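Local atomic coordinates of heme oxygenase 1 (Synechocystis sp., PDB entry 1WE1), a protein that catalyses the oxygen-dependent opening of heme to biliverdin IXalpha with release of carbon monoxide and iron, probably a key step toward the chromophores of the photosynthetic antennae. Residues A[32-37]-A[144-149]. Sequence-based numbering, arbitrary orientation.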
loop_
_atom_site.group_PDB
_atom_site.type_symbol
_atom_site.label_atom_id
_atom_site.label_comp_id
_atom_site.label_asym_id
_atom_site.label_seq_id
_atom_site.Cartn_x
_atom_site.Cartn_y
_atom_site.Cartn_z
ATOM N N GLY A 32 -7.095 -5.482 16.857
ATOM C CA GLY A 32 -8.072 -6.435 16.373
ATOM C C GLY A 32 -9.460 -5.954 16.023
ATOM O O GLY A 32 -10.299 -6.759 15.623
ATOM N N VAL A 33 -9.739 -4.667 16.171
ATOM C CA VAL A 33 -11.065 -4.193 15.814
ATOM C C VAL A 33 -11.064 -3.526 14.427
ATOM O O VAL A 33 -10.707 -2.354 14.252
ATOM C CB VAL A 33 -11.665 -3.280 16.944
ATOM C CG1 VAL A 33 -10.582 -2.697 17.779
ATOM C CG2 VAL A 33 -12.538 -2.187 16.362
ATOM N N VAL A 34 -11.417 -4.337 13.435
ATOM C CA VAL A 34 -11.522 -3.926 12.041
ATOM C C VAL A 34 -12.856 -4.475 11.583
ATOM O O VAL A 34 -13.332 -5.484 12.098
ATOM C CB VAL A 34 -10.407 -4.532 11.145
ATOM C CG1 VAL A 34 -10.360 -6.025 11.311
ATOM C CG2 VAL A 34 -10.675 -4.209 9.680
ATOM N N GLU A 35 -13.471 -3.821 10.616
ATOM C CA GLU A 35 -14.755 -4.293 10.161
ATOM C C GLU A 35 -14.910 -4.180 8.658
ATOM O O GLU A 35 -14.589 -3.158 8.052
ATOM C CB GLU A 35 -15.856 -3.542 10.917
ATOM C CG GLU A 35 -17.013 -3.022 10.080
ATOM C CD GLU A 35 -16.754 -1.631 9.541
ATOM O OE1 GLU A 35 -15.777 -0.991 9.984
ATOM O OE2 GLU A 35 -17.538 -1.174 8.686
ATOM N N LYS A 36 -15.394 -5.271 8.081
ATOM C CA LYS A 36 -15.626 -5.419 6.653
ATOM C C LYS A 36 -16.038 -4.176 5.844
ATOM O O LYS A 36 -15.496 -3.935 4.776
ATOM C CB LYS A 36 -16.652 -6.539 6.441
ATOM C CG LYS A 36 -17.184 -6.641 5.019
ATOM C CD LYS A 36 -18.309 -7.674 4.904
ATOM C CE LYS A 36 -18.960 -7.652 3.515
ATOM N NZ LYS A 36 -18.009 -7.943 2.400
ATOM N N ASN A 37 -16.971 -3.370 6.332
ATOM C CA ASN A 37 -17.397 -2.227 5.528
ATOM C C ASN A 37 -16.417 -1.084 5.332
ATOM O O ASN A 37 -16.303 -0.560 4.226
ATOM C CB ASN A 37 -18.733 -1.694 6.038
ATOM C CG ASN A 37 -19.827 -2.722 5.926
ATOM O OD1 ASN A 37 -20.055 -3.287 4.850
ATOM N ND2 ASN A 37 -20.504 -2.987 7.035
ATOM N N ASN A 144 -8.169 -12.685 11.695
ATOM C CA ASN A 144 -8.731 -12.928 13.015
ATOM C C ASN A 144 -9.875 -11.981 13.365
ATOM O O ASN A 144 -10.910 -12.408 13.887
ATOM C CB ASN A 144 -7.645 -12.838 14.098
ATOM C CG ASN A 144 -6.816 -14.119 14.207
ATOM O OD1 ASN A 144 -7.339 -15.232 14.049
ATOM N ND2 ASN A 144 -5.524 -13.969 14.494
ATOM N N ALA A 145 -9.693 -10.702 13.055
ATOM C CA ALA A 145 -10.691 -9.695 13.364
ATOM C C ALA A 145 -11.946 -9.723 12.490
ATOM O O ALA A 145 -12.939 -9.085 12.823
ATOM C CB ALA A 145 -10.051 -8.332 13.305
ATOM N N MET A 146 -11.909 -10.461 11.388
ATOM C CA MET A 146 -13.055 -10.528 10.484
ATOM C C MET A 146 -13.457 -11.958 10.111
ATOM O O MET A 146 -14.460 -12.175 9.430
ATOM C CB MET A 146 -12.756 -9.734 9.202
ATOM C CG MET A 146 -12.777 -8.219 9.359
ATOM S SD MET A 146 -12.169 -7.319 7.892
ATOM C CE MET A 146 -13.345 -7.809 6.708
ATOM N N ASN A 147 -12.678 -12.935 10.554
ATOM C CA ASN A 147 -12.974 -14.327 10.238
ATOM C C ASN A 147 -12.915 -14.616 8.739
ATOM O O ASN A 147 -13.950 -14.804 8.097
ATOM C CB ASN A 147 -14.358 -14.712 10.770
ATOM C CG ASN A 147 -14.317 -15.231 12.197
ATOM O OD1 ASN A 147 -15.356 -15.514 12.792
ATOM N ND2 ASN A 147 -13.114 -15.368 12.750
ATOM N N LEU A 148 -11.703 -14.646 8.188
ATOM C CA LEU A 148 -11.506 -14.934 6.768
ATOM C C LEU A 148 -10.753 -16.255 6.602
ATOM O O LEU A 148 -9.631 -16.276 6.085
ATOM C CB LEU A 148 -10.708 -13.815 6.079
ATOM C CG LEU A 148 -11.257 -12.391 6.064
ATOM C CD1 LEU A 148 -12.763 -12.436 5.899
ATOM C CD2 LEU A 148 -10.890 -11.685 7.347
ATOM N N HIS A 149 -11.374 -17.349 7.043
ATOM C CA HIS A 149 -10.765 -18.677 6.950
ATOM C C HIS A 149 -10.001 -18.794 5.634
ATOM O O HIS A 149 -8.893 -19.333 5.594
ATOM C CB HIS A 149 -11.840 -19.768 7.037
ATOM C CG HIS A 149 -12.812 -19.568 8.161
ATOM N ND1 HIS A 149 -13.799 -18.605 8.128
ATOM C CD2 HIS A 149 -12.933 -20.189 9.358
ATOM C CE1 HIS A 149 -14.486 -18.642 9.257
ATOM N NE2 HIS A 149 -13.981 -19.594 10.021
#
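Residues 32-37, running from the turn after helix 24-30 into helix 36-59, come nearest the C-terminal end of helix 120-146 where Gly32 CA stands 5.2 Å from Ala145 CA, and they are farther off at Glu35 and Met146, with 6.5 Å between their CA atoms. Gly32, at positive phi, is the C-prime residue of the Schellman motif that ends the first of these helices. From there Val34 turns its side chain to the other segment and points CG1 at the methyl of Ala145, in a pair modelled too close for its distance to be trusted. The same CG1 lies 3.8 Å from Met146 CG, while CG2 of Val34 meets Met146 SD at 3.9 Å; the two side chains cross at about a right angle. The methionine chain bends at its CG-SD bond (chi3 63°), bringing CE within 3.3 Å of Lys36 CA and 3.6 Å of Lys36 CB. An alanine in place of Met146 would probably open a gap beside Val34 and leave Lys36 CA and CB without the thioether methyl that meets them. The charged groups look elsewhere: Glu35, at the N-cap, hydrogen-bonds Ser38 through OE1, and Lys36 NZ reaches Tyr87 O on helix 77-88, whose Tyr87 also touches Met146. With no hydrogen bond between the segments, this small patch at the surface of the all-helical fold joins one helix end to an interhelical link mainly through methyl, methylene and thioether contacts, which is consistent with shape, rather than polar pairing, setting the fit.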